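Local atomic coordinates of dnab-like replicative helicase (Bacillus phage SPP1, PDB entry 3BH0), a protein that probably unwinds duplex DNA at the replication fork as a DnaB-family helicase, its ATPase domain, the part present here, hydrolysing ATP to drive the movement. Residues 114-122 with 141-149; 235-244 with 260-269. One frame throughout, in Å; residues are numbered along the deposited sequence.

Interaction 1 (114-122 with 141-149); sequences RLIVTAGSI and KLSMAIGEI
Ile149 and Ile116 both hold CG1 beside the backbone N, anti to the carbonyl carbon; Ile149 then folds its terminal methyl back (chi2 -62°), which lays CD1 against Leu115, whereas Ile116 sends its two branches to different partners on the facing helix. These torsions seat a helix-helix packing on the flank of the P-loop NTPase domain, where the last turns of helix 108-119 meet helix 139-150 at 120° with axes 8.7 Å apart. Small residues stand where the backbones come nearest: the CA atoms of Gly120 and Ala145 are 4.9 Å apart. The methyl CB of Ala145 rests over the end of the first helix, 3.8 Å from Gly120 N, close to Ile116 O and to the methyl of Ala119. Larger side chains surround these small residues. Ile116 places CG2 on Ala145 CB while its longer branch brings CD1 to within 4.0 Å of Ile146 CG1; farther along, Ile149 CD1 reaches Leu115 CB at 3.6 Å. Beyond the crossing, the bent Met144 chain curls its CE to Gly120 CA, and Ile122 sets CD1 against the backbone and CB of Leu142. Ile122 also touches Ile127 and Arg131, so the short helices of the connecting segment close over this end. Ser121, with positive phi, ends the first helix in a Schellman motif, and Ile122 N bonds back to Val117 O. The turn presents two carbonyls to Lys141, whose extended chain runs past Gly120 O, with CD 3.3 Å from that oxygen, before its ammonium NZ donates to Ser121 O over 3.2 Å, approaching from above the carbonyl plane, 36° out of it.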
# COMPACT_ATOMS: atom_id res chain seq x y z
N ARG A 114 9.65 3.89 -11.85
CA ARG A 114 8.18 3.86 -11.83
C ARG A 114 7.58 5.15 -11.26
O ARG A 114 6.60 5.68 -11.80
CB ARG A 114 7.66 2.69 -11.01
CG ARG A 114 7.83 1.35 -11.62
CD ARG A 114 7.29 0.35 -10.63
NE ARG A 114 7.27 -1.00 -11.16
CZ ARG A 114 6.17 -1.69 -11.42
NH1 ARG A 114 4.96 -1.17 -11.20
NH2 ARG A 114 6.28 -2.93 -11.91
N LEU A 115 8.16 5.63 -10.17
CA LEU A 115 7.73 6.89 -9.55
C LEU A 115 7.82 8.07 -10.52
O LEU A 115 6.89 8.86 -10.62
CB LEU A 115 8.54 7.16 -8.28
CG LEU A 115 8.21 6.30 -7.05
CD1 LEU A 115 9.19 6.56 -5.92
CD2 LEU A 115 6.76 6.51 -6.59
N ILE A 116 8.96 8.17 -11.23
CA ILE A 116 9.16 9.15 -12.30
C ILE A 116 8.12 9.01 -13.42
O ILE A 116 7.41 9.95 -13.74
CB ILE A 116 10.59 9.06 -12.88
CG1 ILE A 116 11.61 9.61 -11.89
CG2 ILE A 116 10.69 9.81 -14.22
CD1 ILE A 116 13.01 9.06 -12.08
N VAL A 117 8.04 7.82 -14.01
CA VAL A 117 7.07 7.53 -15.06
C VAL A 117 5.66 7.98 -14.67
O VAL A 117 4.98 8.63 -15.47
CB VAL A 117 7.10 6.02 -15.43
CG1 VAL A 117 5.84 5.61 -16.19
CG2 VAL A 117 8.35 5.70 -16.23
N THR A 118 5.22 7.65 -13.46
CA THR A 118 3.88 8.03 -13.00
C THR A 118 3.71 9.54 -12.77
O THR A 118 2.70 10.13 -13.19
CB THR A 118 3.45 7.26 -11.72
OG1 THR A 118 3.78 5.87 -11.86
CG2 THR A 118 1.95 7.40 -11.51
N ALA A 119 4.69 10.16 -12.11
CA ALA A 119 4.61 11.58 -11.76
C ALA A 119 4.58 12.48 -13.00
O ALA A 119 3.70 13.34 -13.13
CB ALA A 119 5.76 11.98 -10.83
N GLY A 120 5.52 12.27 -13.91
CA GLY A 120 5.68 13.13 -15.07
C GLY A 120 4.87 12.78 -16.31
O GLY A 120 5.02 13.43 -17.34
N SER A 121 4.00 11.77 -16.21
CA SER A 121 3.31 11.22 -17.38
C SER A 121 4.27 10.97 -18.55
O SER A 121 4.05 11.44 -19.68
CB SER A 121 2.12 12.08 -17.81
OG SER A 121 0.89 11.56 -17.32
N ILE A 122 5.35 10.24 -18.28
CA ILE A 122 6.27 9.82 -19.32
C ILE A 122 6.00 8.34 -19.64
O ILE A 122 5.48 7.61 -18.80
CB ILE A 122 7.74 10.04 -18.90
CG1 ILE A 122 7.90 11.41 -18.22
CG2 ILE A 122 8.66 9.90 -20.11
CD1 ILE A 122 9.31 11.72 -17.75
N LYS A 141 9.33 17.46 -18.38
CA LYS A 141 8.63 16.46 -17.57
C LYS A 141 9.58 15.71 -16.63
O LYS A 141 9.35 15.65 -15.43
CB LYS A 141 7.89 15.46 -18.47
CG LYS A 141 6.61 15.97 -19.08
CD LYS A 141 6.10 14.97 -20.10
CE LYS A 141 4.68 15.29 -20.52
NZ LYS A 141 4.09 14.16 -21.28
N LEU A 142 10.66 15.14 -17.20
CA LEU A 142 11.62 14.35 -16.44
C LEU A 142 12.25 15.11 -15.28
O LEU A 142 12.44 14.54 -14.20
CB LEU A 142 12.71 13.78 -17.36
CG LEU A 142 13.93 13.11 -16.69
CD1 LEU A 142 14.23 11.77 -17.33
CD2 LEU A 142 15.17 14.00 -16.71
N SER A 143 12.58 16.38 -15.51
CA SER A 143 13.18 17.24 -14.50
C SER A 143 12.13 17.71 -13.49
O SER A 143 12.43 17.88 -12.30
CB SER A 143 13.87 18.43 -15.16
OG SER A 143 14.46 19.27 -14.18
N MET A 144 10.90 17.91 -13.97
CA MET A 144 9.73 18.16 -13.10
C MET A 144 9.50 16.95 -12.20
O MET A 144 9.38 17.09 -10.98
CB MET A 144 8.49 18.48 -13.95
CG MET A 144 7.18 18.76 -13.17
SD MET A 144 6.05 17.34 -13.01
CE MET A 144 5.55 17.06 -14.72
N ALA A 145 9.47 15.77 -12.82
CA ALA A 145 9.30 14.48 -12.13
C ALA A 145 10.43 14.17 -11.15
O ALA A 145 10.17 13.74 -10.04
CB ALA A 145 9.13 13.34 -13.14
N ILE A 146 11.68 14.38 -11.56
CA ILE A 146 12.81 14.16 -10.66
C ILE A 146 12.81 15.16 -9.51
O ILE A 146 13.31 14.87 -8.41
CB ILE A 146 14.16 14.14 -11.40
CG1 ILE A 146 14.29 12.83 -12.19
CG2 ILE A 146 15.34 14.32 -10.42
CD1 ILE A 146 15.46 12.78 -13.14
N GLY A 147 12.24 16.33 -9.76
CA GLY A 147 12.12 17.38 -8.75
C GLY A 147 11.17 16.95 -7.67
O GLY A 147 11.45 17.12 -6.49
N GLU A 148 10.05 16.38 -8.08
CA GLU A 148 9.02 15.92 -7.15
C GLU A 148 9.44 14.74 -6.27
O GLU A 148 9.12 14.72 -5.07
CB GLU A 148 7.72 15.62 -7.88
CG GLU A 148 6.95 16.88 -8.18
CD GLU A 148 5.47 16.66 -8.11
OE1 GLU A 148 4.91 16.21 -9.14
OE2 GLU A 148 4.86 16.95 -7.05
N ILE A 149 10.14 13.78 -6.87
CA ILE A 149 10.65 12.60 -6.16
C ILE A 149 11.76 12.99 -5.18
O ILE A 149 11.86 12.43 -4.08
CB ILE A 149 11.16 11.48 -7.14
CG1 ILE A 149 10.17 11.23 -8.28
CG2 ILE A 149 11.45 10.17 -6.40
CD1 ILE A 149 8.82 10.73 -7.85

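Interaction 2 (235-244 with 260-269); sequences EQRQDKRPML and IEFLYRDDYY
Pro242 lies over one face of the Phe262 ring, its CB 3.8 Å from the ring centroid in a CH-pi contact, while Ile260 CG2 covers the opposite face of that ring. The same theme, an aliphatic group laid on an aromatic face, recurs along the strand and into the short helical turn after it. Arg241 crosses Tyr264 at about a right angle with CG 3.7 Å from the centroid, and the bend at chi3 (-88°) carries its guanidinium back over the CE2 rim, the two planes only 21° apart. From there NH2 lies 3.6 Å from Asp266 OD1, a salt bridge of charge alone, since the oxygen stands well out of the guanidinium plane. Asp239 OD1 anchors the base of this arginine by accepting from Arg241 N in an Asx turn. Lys240 repeats the pattern on Tyr269: CD sits 3.6 Å from the ring centroid, and Tyr268 backs the other face. The Lys240 chain then bends at chi4, and its NZ bonds to the carbonyls of Arg237 and Gln238, which folds the loop around the ammonium. At the phenol end, Tyr269 OH donates to Glu235 OE2 over 2.7 Å, meeting the carboxylate from above its plane; that oxygen also pairs with Arg76, which follows the first residue of the probable Walker A loop. Leu244 completes the row, with CD2 3.9 Å from Ile260 CD1. Strand 259-265 thus turns alternate side chains, Ile260, Phe262 and Tyr264, to a loop lying across one side of the central sheet, in the RecA-like P-loop fold of the DnaB helicase C-terminal domain.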
# COMPACT_ATOMS: atom_id res chain seq x y z
N GLU A 235 -8.26 -18.24 -9.84
CA GLU A 235 -8.40 -18.23 -11.29
C GLU A 235 -9.11 -19.45 -11.86
O GLU A 235 -9.64 -19.39 -12.98
CB GLU A 235 -7.04 -17.95 -11.95
CG GLU A 235 -6.51 -16.55 -11.57
CD GLU A 235 -5.26 -16.12 -12.32
OE1 GLU A 235 -4.76 -16.89 -13.17
OE2 GLU A 235 -4.78 -14.98 -12.06
N GLN A 236 -9.15 -20.55 -11.10
CA GLN A 236 -10.01 -21.68 -11.45
C GLN A 236 -11.38 -21.60 -10.77
O GLN A 236 -11.92 -22.59 -10.29
CB GLN A 236 -9.33 -23.04 -11.23
CG GLN A 236 -10.02 -24.25 -11.93
CD GLN A 236 -10.48 -23.96 -13.39
OE1 GLN A 236 -9.81 -24.36 -14.35
NE2 GLN A 236 -11.62 -23.28 -13.55
N ARG A 237 -11.91 -20.38 -10.75
CA ARG A 237 -13.28 -20.07 -10.36
C ARG A 237 -13.91 -19.38 -11.56
O ARG A 237 -13.18 -18.83 -12.40
CB ARG A 237 -13.30 -19.09 -9.17
CG ARG A 237 -13.36 -19.75 -7.81
CD ARG A 237 -13.72 -18.75 -6.72
NE ARG A 237 -12.58 -17.96 -6.25
CZ ARG A 237 -12.59 -16.65 -6.09
NH1 ARG A 237 -13.69 -15.95 -6.34
NH2 ARG A 237 -11.51 -16.02 -5.66
N GLN A 238 -15.24 -19.39 -11.64
CA GLN A 238 -15.97 -18.64 -12.65
C GLN A 238 -15.76 -17.14 -12.41
O GLN A 238 -15.15 -16.45 -13.23
CB GLN A 238 -17.47 -18.99 -12.65
CG GLN A 238 -17.81 -20.37 -13.22
CD GLN A 238 -19.25 -20.83 -12.93
OE1 GLN A 238 -20.14 -20.00 -12.65
NE2 GLN A 238 -19.48 -22.14 -12.98
N ASP A 239 -16.27 -16.66 -11.27
CA ASP A 239 -16.04 -15.29 -10.82
C ASP A 239 -14.68 -15.20 -10.10
O ASP A 239 -14.50 -15.74 -9.00
CB ASP A 239 -17.17 -14.84 -9.89
CG ASP A 239 -17.00 -13.42 -9.39
OD1 ASP A 239 -15.91 -12.84 -9.57
OD2 ASP A 239 -17.96 -12.87 -8.82
N LYS A 240 -13.74 -14.51 -10.73
CA LYS A 240 -12.38 -14.46 -10.22
C LYS A 240 -12.10 -13.23 -9.37
O LYS A 240 -10.95 -12.81 -9.22
CB LYS A 240 -11.38 -14.58 -11.38
CG LYS A 240 -11.45 -15.91 -12.10
CD LYS A 240 -10.62 -15.92 -13.36
CE LYS A 240 -11.04 -17.04 -14.30
NZ LYS A 240 -12.52 -16.98 -14.60
N ARG A 241 -13.15 -12.64 -8.82
CA ARG A 241 -12.96 -11.64 -7.77
C ARG A 241 -12.44 -12.32 -6.50
O ARG A 241 -12.96 -13.38 -6.09
CB ARG A 241 -14.24 -10.84 -7.53
CG ARG A 241 -14.16 -9.47 -8.12
CD ARG A 241 -15.50 -8.86 -8.42
NE ARG A 241 -15.92 -9.26 -9.76
CZ ARG A 241 -16.66 -8.51 -10.59
NH1 ARG A 241 -17.06 -7.30 -10.23
NH2 ARG A 241 -16.97 -9.00 -11.78
N PRO A 242 -11.37 -11.76 -5.89
CA PRO A 242 -10.78 -12.41 -4.72
C PRO A 242 -11.73 -12.40 -3.55
O PRO A 242 -12.52 -11.47 -3.41
CB PRO A 242 -9.56 -11.55 -4.40
CG PRO A 242 -9.31 -10.77 -5.65
CD PRO A 242 -10.65 -10.54 -6.26
N MET A 243 -11.67 -13.44 -2.72
CA MET A 243 -12.39 -13.44 -1.44
C MET A 243 -11.45 -13.72 -0.29
O MET A 243 -10.30 -14.08 -0.51
CB MET A 243 -13.55 -14.43 -1.45
CG MET A 243 -13.17 -15.84 -1.76
SD MET A 243 -14.64 -16.77 -2.21
CE MET A 243 -15.46 -15.63 -3.33
N LEU A 244 -11.95 -13.56 0.93
CA LEU A 244 -11.12 -13.68 2.13
C LEU A 244 -10.52 -15.06 2.29
O LEU A 244 -9.39 -15.19 2.76
CB LEU A 244 -11.88 -13.25 3.39
CG LEU A 244 -12.22 -11.77 3.52
CD1 LEU A 244 -13.21 -11.58 4.67
CD2 LEU A 244 -11.00 -10.90 3.73
N ILE A 260 -8.31 -4.80 4.50
CA ILE A 260 -7.85 -5.64 3.42
C ILE A 260 -8.46 -5.15 2.12
O ILE A 260 -9.67 -5.22 1.91
CB ILE A 260 -8.20 -7.13 3.65
CG1 ILE A 260 -7.56 -7.62 4.95
CG2 ILE A 260 -7.80 -7.98 2.42
CD1 ILE A 260 -7.96 -9.06 5.37
N GLU A 261 -7.61 -4.62 1.26
CA GLU A 261 -8.07 -4.21 -0.04
C GLU A 261 -7.56 -5.16 -1.14
O GLU A 261 -6.37 -5.32 -1.33
CB GLU A 261 -7.76 -2.74 -0.31
CG GLU A 261 -6.51 -2.22 0.33
CD GLU A 261 -6.49 -0.71 0.48
OE1 GLU A 261 -7.11 -0.22 1.42
OE2 GLU A 261 -5.81 -0.02 -0.30
N PHE A 262 -8.51 -5.83 -1.79
CA PHE A 262 -8.23 -6.63 -2.97
C PHE A 262 -8.31 -5.76 -4.22
O PHE A 262 -9.09 -4.81 -4.27
CB PHE A 262 -9.25 -7.76 -3.11
CG PHE A 262 -9.18 -8.82 -2.03
CD1 PHE A 262 -7.96 -9.33 -1.62
CD2 PHE A 262 -10.34 -9.33 -1.47
CE1 PHE A 262 -7.90 -10.33 -0.63
CE2 PHE A 262 -10.30 -10.34 -0.50
CZ PHE A 262 -9.08 -10.83 -0.08
N LEU A 263 -7.48 -6.09 -5.20
CA LEU A 263 -7.55 -5.48 -6.52
C LEU A 263 -8.01 -6.52 -7.54
O LEU A 263 -7.57 -7.67 -7.52
CB LEU A 263 -6.20 -4.91 -6.94
CG LEU A 263 -5.73 -3.50 -6.51
CD1 LEU A 263 -6.48 -2.88 -5.34
CD2 LEU A 263 -4.27 -3.57 -6.18
N TYR A 264 -8.90 -6.11 -8.42
CA TYR A 264 -9.39 -6.95 -9.49
C TYR A 264 -9.52 -6.08 -10.71
O TYR A 264 -10.11 -5.01 -10.66
CB TYR A 264 -10.73 -7.53 -9.09
CG TYR A 264 -11.41 -8.35 -10.15
CD1 TYR A 264 -11.01 -9.66 -10.41
CD2 TYR A 264 -12.47 -7.83 -10.89
CE1 TYR A 264 -11.64 -10.42 -11.37
CE2 TYR A 264 -13.11 -8.58 -11.85
CZ TYR A 264 -12.70 -9.87 -12.09
OH TYR A 264 -13.33 -10.63 -13.05
N ARG A 265 -8.93 -6.55 -11.81
CA ARG A 265 -8.99 -5.84 -13.08
C ARG A 265 -9.72 -6.74 -14.08
O ARG A 265 -9.14 -7.67 -14.63
CB ARG A 265 -7.56 -5.52 -13.51
CG ARG A 265 -7.44 -4.56 -14.67
CD ARG A 265 -5.98 -4.34 -15.01
NE ARG A 265 -5.77 -4.50 -16.44
CZ ARG A 265 -5.05 -5.47 -17.00
NH1 ARG A 265 -4.42 -6.37 -16.26
NH2 ARG A 265 -4.95 -5.52 -18.32
N ASP A 266 -11.02 -6.49 -14.28
CA ASP A 266 -11.89 -7.41 -15.04
C ASP A 266 -11.39 -7.75 -16.44
O ASP A 266 -11.58 -8.88 -16.91
CB ASP A 266 -13.35 -6.90 -15.10
CG ASP A 266 -14.34 -7.97 -15.59
OD1 ASP A 266 -15.18 -8.46 -14.81
OD2 ASP A 266 -14.30 -8.34 -16.77
N ASP A 267 -10.75 -6.78 -17.10
CA ASP A 267 -10.36 -6.95 -18.50
C ASP A 267 -9.09 -7.78 -18.70
O ASP A 267 -8.73 -8.11 -19.84
CB ASP A 267 -10.32 -5.60 -19.28
CG ASP A 267 -9.25 -4.64 -18.77
OD1 ASP A 267 -8.42 -5.04 -17.93
OD2 ASP A 267 -9.23 -3.47 -19.23
N TYR A 268 -8.43 -8.14 -17.59
CA TYR A 268 -7.42 -9.18 -17.61
C TYR A 268 -8.07 -10.54 -17.87
O TYR A 268 -7.52 -11.36 -18.58
CB TYR A 268 -6.62 -9.23 -16.31
CG TYR A 268 -5.51 -10.27 -16.32
CD1 TYR A 268 -4.29 -9.99 -16.94
CD2 TYR A 268 -5.68 -11.52 -15.73
CE1 TYR A 268 -3.26 -10.93 -16.98
CE2 TYR A 268 -4.66 -12.47 -15.75
CZ TYR A 268 -3.44 -12.17 -16.38
OH TYR A 268 -2.40 -13.09 -16.42
N TYR A 269 -9.24 -10.75 -17.28
CA TYR A 269 -9.91 -12.05 -17.31
C TYR A 269 -10.90 -12.23 -18.48
O TYR A 269 -10.89 -13.28 -19.13
CB TYR A 269 -10.61 -12.32 -15.97
CG TYR A 269 -9.64 -12.58 -14.85
CD1 TYR A 269 -8.76 -13.67 -14.90
CD2 TYR A 269 -9.59 -11.76 -13.74
CE1 TYR A 269 -7.85 -13.92 -13.88
CE2 TYR A 269 -8.69 -12.00 -12.71
CZ TYR A 269 -7.83 -13.08 -12.80
OH TYR A 269 -6.94 -13.32 -11.78

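Followed from the N terminus, the chain passes the probable Walker A loop and helix 81-93 before interaction 1 closes a mostly helical excursion, its segments separated by 18 residues that include helices 124-128 and 131-134. The chain then adds strands 154-157, 183-188 and 223-228 to the sheet and only afterwards opens interaction 2, whose 15 intervening residues carry helix 252-256. The two loops are therefore in series, neither nested nor crossed. The centres of interactions 1 and 2 lie about 31 Å apart, and the nearest atoms of interactions 1 and 2 are about 11 Å apart, without touching. Interaction 1 joins two peripheral helices; interaction 2 fastens a loop to strand 259-265, between strands 70-74 and 278-286.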